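Local coordinates for lactate racemase (Thermoanaerobacterium thermosaccharolyticum, PDB 2YJG), which interconverts the D- and L-isomers of lactate, using a nickel pincer complex derived from nicotinic acid mononucleotide as its cofactor, at residues R55-I69 with E89-L102. Residues are numbered along the deposited sequence; the frame is centred on the assembly and turned at random.
Sequences RLQDLAEGKKNIVII and EIRKKNKSANVKIL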
loop_
_atom_site.group_PDB
_atom_site.type_symbol
_atom_site.label_atom_id
_atom_site.label_comp_id
_atom_site.label_asym_id
_atom_site.label_seq_id
_atom_site.Cartn_x
_atom_site.Cartn_y
_atom_site.Cartn_z
ATOM N N ARG A 55 -19.150 11.437 -22.612
ATOM C CA ARG A 55 -17.860 11.269 -21.951
ATOM C C ARG A 55 -17.998 11.120 -20.459
ATOM O O ARG A 55 -18.908 11.663 -19.834
ATOM C CB ARG A 55 -16.935 12.441 -22.268
ATOM C CG ARG A 55 -16.177 12.237 -23.529
ATOM C CD ARG A 55 -15.328 13.355 -23.814
ATOM N NE ARG A 55 -14.154 13.443 -22.967
ATOM C CZ ARG A 55 -13.204 14.353 -23.103
ATOM N NH1 ARG A 55 -13.289 15.268 -24.074
ATOM N NH2 ARG A 55 -12.165 14.366 -22.277
ATOM N N LEU A 56 -17.061 10.377 -19.887
ATOM C CA LEU A 56 -17.025 10.159 -18.456
ATOM C C LEU A 56 -16.921 11.496 -17.721
ATOM O O LEU A 56 -17.564 11.663 -16.722
ATOM C CB LEU A 56 -15.892 9.182 -18.085
ATOM C CG LEU A 56 -15.699 8.869 -16.583
ATOM C CD1 LEU A 56 -16.963 8.414 -15.896
ATOM C CD2 LEU A 56 -14.557 7.887 -16.456
ATOM N N GLN A 57 -16.154 12.459 -18.225
ATOM C CA GLN A 57 -16.099 13.790 -17.571
ATOM C C GLN A 57 -17.484 14.399 -17.360
ATOM O O GLN A 57 -17.743 15.029 -16.349
ATOM C CB GLN A 57 -15.206 14.753 -18.340
ATOM C CG GLN A 57 -15.682 15.159 -19.725
ATOM C CD GLN A 57 -14.850 16.312 -20.295
ATOM O OE1 GLN A 57 -13.985 16.851 -19.607
ATOM N NE2 GLN A 57 -15.136 16.718 -21.546
ATOM N N ASP A 58 -18.353 14.253 -18.348
ATOM C CA ASP A 58 -19.721 14.779 -18.291
ATOM C C ASP A 58 -20.612 13.968 -17.402
ATOM O O ASP A 58 -21.395 14.515 -16.621
ATOM C CB ASP A 58 -20.296 14.886 -19.700
ATOM C CG ASP A 58 -19.592 15.938 -20.512
ATOM O OD1 ASP A 58 -19.143 16.930 -19.917
ATOM O OD2 ASP A 58 -19.477 15.772 -21.756
ATOM N N LEU A 59 -20.475 12.647 -17.459
ATOM C CA LEU A 59 -21.219 11.811 -16.542
ATOM C C LEU A 59 -20.894 12.020 -15.062
ATOM O O LEU A 59 -21.769 11.837 -14.188
ATOM C CB LEU A 59 -20.939 10.333 -16.866
ATOM C CG LEU A 59 -21.503 9.778 -18.159
ATOM C CD1 LEU A 59 -21.074 8.281 -18.312
ATOM C CD2 LEU A 59 -23.042 9.889 -18.256
ATOM N N ALA A 60 -19.624 12.356 -14.786
ATOM C CA ALA A 60 -19.111 12.505 -13.429
ATOM C C ALA A 60 -19.370 13.913 -12.845
ATOM O O ALA A 60 -19.168 14.156 -11.653
ATOM C CB ALA A 60 -17.599 12.279 -13.456
ATOM N N GLU A 61 -19.693 14.855 -13.708
ATOM C CA GLU A 61 -19.961 16.226 -13.255
ATOM C C GLU A 61 -21.108 16.272 -12.243
ATOM O O GLU A 61 -22.205 15.735 -12.499
ATOM C CB GLU A 61 -20.263 17.125 -14.467
ATOM C CG GLU A 61 -20.306 18.628 -14.161
ATOM C CD GLU A 61 -20.410 19.512 -15.367
ATOM O OE1 GLU A 61 -20.891 19.064 -16.430
ATOM O OE2 GLU A 61 -20.016 20.681 -15.253
ATOM N N GLY A 62 -20.850 16.931 -11.103
ATOM C CA GLY A 62 -21.790 17.075 -10.008
ATOM C C GLY A 62 -22.098 15.829 -9.184
ATOM O O GLY A 62 -23.027 15.844 -8.361
ATOM N N LYS A 63 -21.372 14.730 -9.410
ATOM C CA LYS A 63 -21.608 13.503 -8.645
ATOM C C LYS A 63 -20.752 13.517 -7.392
ATOM O O LYS A 63 -19.609 13.991 -7.451
ATOM C CB LYS A 63 -21.214 12.279 -9.469
ATOM C CG LYS A 63 -21.995 12.131 -10.781
ATOM C CD LYS A 63 -23.428 11.820 -10.552
ATOM C CE LYS A 63 -24.080 11.123 -11.721
ATOM N NZ LYS A 63 -24.756 12.085 -12.609
ATOM N N LYS A 64 -21.222 12.967 -6.281
ATOM C CA LYS A 64 -20.416 13.034 -5.037
ATOM C C LYS A 64 -19.946 11.708 -4.473
ATOM O O LYS A 64 -19.432 11.644 -3.352
ATOM C CB LYS A 64 -21.206 13.800 -3.952
ATOM C CG LYS A 64 -22.331 13.040 -3.308
ATOM C CD LYS A 64 -23.289 13.992 -2.547
ATOM C CE LYS A 64 -24.444 13.237 -1.943
ATOM N NZ LYS A 64 -25.390 14.208 -1.356
ATOM N N ASN A 65 -20.174 10.607 -5.176
ATOM C CA ASN A 65 -19.760 9.318 -4.656
ATOM C C ASN A 65 -19.623 8.462 -5.878
ATOM O O ASN A 65 -20.579 7.815 -6.282
ATOM C CB ASN A 65 -20.817 8.769 -3.659
ATOM C CG ASN A 65 -20.465 7.378 -3.056
ATOM O OD1 ASN A 65 -19.298 6.945 -2.962
ATOM N ND2 ASN A 65 -21.513 6.688 -2.598
ATOM N N ILE A 66 -18.444 8.489 -6.465
ATOM C CA ILE A 66 -18.099 7.670 -7.634
ATOM C C ILE A 66 -17.328 6.408 -7.259
ATOM O O ILE A 66 -16.491 6.427 -6.369
ATOM C CB ILE A 66 -17.297 8.499 -8.629
ATOM C CG1 ILE A 66 -18.079 9.779 -8.934
ATOM C CG2 ILE A 66 -17.009 7.719 -9.911
ATOM C CD1 ILE A 66 -17.373 10.742 -9.816
ATOM N N VAL A 67 -17.668 5.293 -7.910
ATOM C CA VAL A 67 -16.980 4.030 -7.670
ATOM C C VAL A 67 -16.463 3.577 -9.044
ATOM O O VAL A 67 -17.216 3.581 -10.011
ATOM C CB VAL A 67 -17.891 2.946 -7.014
ATOM C CG1 VAL A 67 -17.192 1.545 -7.000
ATOM C CG2 VAL A 67 -18.365 3.421 -5.560
ATOM N N ILE A 68 -15.171 3.283 -9.122
ATOM C CA ILE A 68 -14.606 2.591 -10.285
ATOM C C ILE A 68 -14.289 1.152 -9.889
ATOM O O ILE A 68 -13.479 0.942 -8.957
ATOM C CB ILE A 68 -13.287 3.147 -10.698
ATOM C CG1 ILE A 68 -13.372 4.663 -10.980
ATOM C CG2 ILE A 68 -12.727 2.422 -11.953
ATOM C CD1 ILE A 68 -11.985 5.328 -11.161
ATOM N N ILE A 69 -14.839 0.193 -10.635
ATOM C CA ILE A 69 -14.539 -1.212 -10.386
ATOM C C ILE A 69 -13.314 -1.545 -11.223
ATOM O O ILE A 69 -13.248 -1.175 -12.418
ATOM C CB ILE A 69 -15.665 -2.163 -10.760
ATOM C CG1 ILE A 69 -16.950 -1.857 -9.952
ATOM C CG2 ILE A 69 -15.226 -3.595 -10.433
ATOM C CD1 ILE A 69 -18.218 -2.637 -10.408
ATOM N N GLU A 89 -9.924 11.987 -16.054
ATOM C CA GLU A 89 -11.175 12.217 -16.802
ATOM C C GLU A 89 -12.369 12.527 -15.885
ATOM O O GLU A 89 -13.101 13.476 -16.105
ATOM C CB GLU A 89 -11.480 10.973 -17.670
ATOM C CG GLU A 89 -12.793 10.998 -18.458
ATOM C CD GLU A 89 -12.794 12.011 -19.632
ATOM O OE1 GLU A 89 -11.721 12.568 -19.961
ATOM O OE2 GLU A 89 -13.865 12.188 -20.233
ATOM N N ILE A 90 -12.577 11.688 -14.872
ATOM C CA ILE A 90 -13.533 11.955 -13.813
ATOM C C ILE A 90 -13.387 13.367 -13.192
ATOM O O ILE A 90 -14.404 13.970 -12.875
ATOM C CB ILE A 90 -13.437 10.887 -12.709
ATOM C CG1 ILE A 90 -14.062 9.558 -13.209
ATOM C CG2 ILE A 90 -14.145 11.334 -11.425
ATOM C CD1 ILE A 90 -13.647 8.246 -12.448
ATOM N N ARG A 91 -12.165 13.834 -13.015
ATOM C CA ARG A 91 -11.895 15.076 -12.256
ATOM C C ARG A 91 -11.962 16.310 -13.141
ATOM O O ARG A 91 -12.015 17.445 -12.628
ATOM C CB ARG A 91 -10.561 14.984 -11.522
ATOM C CG ARG A 91 -10.667 14.008 -10.324
ATOM C CD ARG A 91 -9.303 13.735 -9.621
ATOM N NE ARG A 91 -9.524 13.004 -8.386
ATOM C CZ ARG A 91 -8.795 12.011 -7.902
ATOM N NH1 ARG A 91 -7.741 11.513 -8.548
ATOM N NH2 ARG A 91 -9.155 11.470 -6.747
ATOM N N LYS A 92 -12.023 16.096 -14.455
ATOM C CA LYS A 92 -11.954 17.214 -15.389
ATOM C C LYS A 92 -13.054 18.249 -15.122
ATOM O O LYS A 92 -12.813 19.473 -15.193
ATOM C CB LYS A 92 -11.981 16.709 -16.824
ATOM C CG LYS A 92 -10.638 16.283 -17.348
ATOM C CD LYS A 92 -10.766 15.933 -18.824
ATOM C CE LYS A 92 -9.551 15.135 -19.354
ATOM N NZ LYS A 92 -8.409 15.999 -19.787
ATOM N N LYS A 93 -14.252 17.794 -14.805
ATOM C CA LYS A 93 -15.317 18.729 -14.512
ATOM C C LYS A 93 -15.839 18.546 -13.079
ATOM O O LYS A 93 -16.903 19.022 -12.749
ATOM C CB LYS A 93 -16.408 18.653 -15.599
ATOM C CG LYS A 93 -15.943 19.065 -16.976
ATOM C CD LYS A 93 -17.105 18.940 -18.033
ATOM C CE LYS A 93 -16.836 19.724 -19.338
ATOM N NZ LYS A 93 -17.922 19.439 -20.336
ATOM N N ASN A 94 -15.018 17.921 -12.209
ATOM C CA ASN A 94 -15.378 17.579 -10.834
ATOM C C ASN A 94 -14.089 17.358 -9.991
ATOM O O ASN A 94 -13.731 16.210 -9.602
ATOM C CB ASN A 94 -16.294 16.350 -10.854
ATOM C CG ASN A 94 -16.951 16.083 -9.550
ATOM O OD1 ASN A 94 -16.665 16.742 -8.553
ATOM N ND2 ASN A 94 -17.842 15.096 -9.528
ATOM N N LYS A 95 -13.374 18.453 -9.696
ATOM C CA LYS A 95 -12.034 18.301 -9.191
ATOM C C LYS A 95 -12.043 17.623 -7.829
ATOM O O LYS A 95 -11.099 16.918 -7.517
ATOM C CB LYS A 95 -11.255 19.623 -9.085
ATOM C CG LYS A 95 -10.895 20.238 -10.446
ATOM C CD LYS A 95 -9.852 19.471 -11.212
ATOM C CE LYS A 95 -9.794 19.956 -12.669
ATOM N NZ LYS A 95 -8.475 19.588 -13.209
ATOM N N SER A 96 -13.118 17.822 -7.064
ATOM C CA SER A 96 -13.232 17.327 -5.689
ATOM C C SER A 96 -14.073 16.059 -5.569
ATOM O O SER A 96 -14.501 15.700 -4.484
ATOM C CB SER A 96 -13.860 18.440 -4.807
ATOM O OG SER A 96 -13.051 19.604 -4.886
ATOM N N ALA A 97 -14.294 15.362 -6.683
ATOM C CA ALA A 97 -15.011 14.093 -6.655
ATOM C C ALA A 97 -14.428 13.113 -5.673
ATOM O O ALA A 97 -13.211 12.949 -5.563
ATOM C CB ALA A 97 -15.050 13.435 -8.056
ATOM N N ASN A 98 -15.324 12.489 -4.932
ATOM C CA ASN A 98 -14.966 11.322 -4.193
ATOM C C ASN A 98 -14.985 10.148 -5.136
ATOM O O ASN A 98 -16.024 9.856 -5.775
ATOM C CB ASN A 98 -15.927 11.068 -3.069
ATOM C CG ASN A 98 -15.928 12.154 -2.083
ATOM O OD1 ASN A 98 -16.956 12.814 -1.886
ATOM N ND2 ASN A 98 -14.760 12.424 -1.504
ATOM N N VAL A 99 -13.875 9.438 -5.170
ATOM C CA VAL A 99 -13.740 8.299 -6.076
ATOM C C VAL A 99 -13.179 7.121 -5.309
ATOM O O VAL A 99 -12.057 7.190 -4.828
ATOM C CB VAL A 99 -12.850 8.579 -7.263
ATOM C CG1 VAL A 99 -12.859 7.349 -8.283
ATOM C CG2 VAL A 99 -13.287 9.758 -7.971
ATOM N N LYS A 100 -13.955 6.051 -5.206
ATOM C CA LYS A 100 -13.540 4.807 -4.597
ATOM C C LYS A 100 -13.210 3.774 -5.663
ATOM O O LYS A 100 -13.937 3.636 -6.627
ATOM C CB LYS A 100 -14.619 4.262 -3.659
ATOM C CG LYS A 100 -14.505 4.896 -2.290
ATOM C CD LYS A 100 -15.400 4.352 -1.279
ATOM C CE LYS A 100 -15.587 5.415 -0.180
ATOM N NZ LYS A 100 -16.122 4.745 0.990
ATOM N N ILE A 101 -12.121 3.049 -5.491
ATOM C CA ILE A 101 -11.729 2.057 -6.464
ATOM C C ILE A 101 -11.994 0.734 -5.789
ATOM O O ILE A 101 -11.343 0.397 -4.824
ATOM C CB ILE A 101 -10.260 2.275 -6.903
ATOM C CG1 ILE A 101 -10.116 3.668 -7.540
ATOM C CG2 ILE A 101 -9.836 1.279 -7.929
ATOM C CD1 ILE A 101 -8.686 4.151 -7.673
ATOM N N LEU A 102 -12.928 -0.012 -6.333
ATOM C CA LEU A 102 -13.400 -1.274 -5.757
ATOM C C LEU A 102 -12.793 -2.394 -6.569
ATOM O O LEU A 102 -13.059 -2.480 -7.764
ATOM C CB LEU A 102 -14.921 -1.341 -5.901
ATOM C CG LEU A 102 -15.652 -2.593 -5.369
ATOM C CD1 LEU A 102 -15.223 -3.013 -3.906
ATOM C CD2 LEU A 102 -17.117 -2.406 -5.524
HETATM O O HOH W 1 -14.742 9.559 -21.333
HETATM O O HOH W 2 -15.980 15.732 -14.335
HETATM O O HOH W 3 -20.577 20.089 -18.732
HETATM O O HOH W 4 -18.799 18.647 -10.483
HETATM O O HOH W 5 -18.044 16.747 -6.146
#
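Arg55 grips the carboxylate of Glu89 side-on. Arg55 NE meets Glu89 OE2 and Arg55 NH2 meets Glu89 OE1, both at 3.0 Å and both on syn lone pairs. The guanidinium and carboxylate planes are nearly coplanar (18°). Glu89 bends at chi2 (70°), which brings its carboxylate to the start of helix 56-59. There Gln57 N also donates to Glu89 OE2 (3.1 Å), from above the carboxylate plane. Gln57 CG sits between its backbone N and carbonyl carbon (chi1 66°). The chain then runs out extended, and NE2 lies over the centre of one face of the Arg55 guanidinium. Lys93 reaches out in an extended chain and forms a salt bridge from NZ to Asp58 OD1 (2.8 Å). Asn94 ties down the turn at residues 60-63: its ND2 donates to Ala60 O (2.7 Å) and Lys63 O (2.9 Å). Lys63 N reaches Ala60 O from the opposite face of that carbonyl. A water joins Gln57 O, Ile90 O and Lys93 N.

Strands 66-69 and 99-102 pair in parallel through four backbone hydrogen bonds, from Ile66 N to Asn98 O through to Leu102 N to Ile68 O. Ile90, near the end of helix 79-91, packs with each of its branches against segment 55-69. Ile90 CG1 packs on Leu56, Ile90 CG2 on Ile66 CD1 (3.7 Å), and Ile90 CD1 on Ile68 CD1 (3.6 Å).

This is a beta-alpha-beta unit of the N-terminal domain. Helix 79-91 covers the Ile66, Ile68 and Val99 face. Strand 164-170 flanks 66-71, and strand 129-132 flanks 99-104.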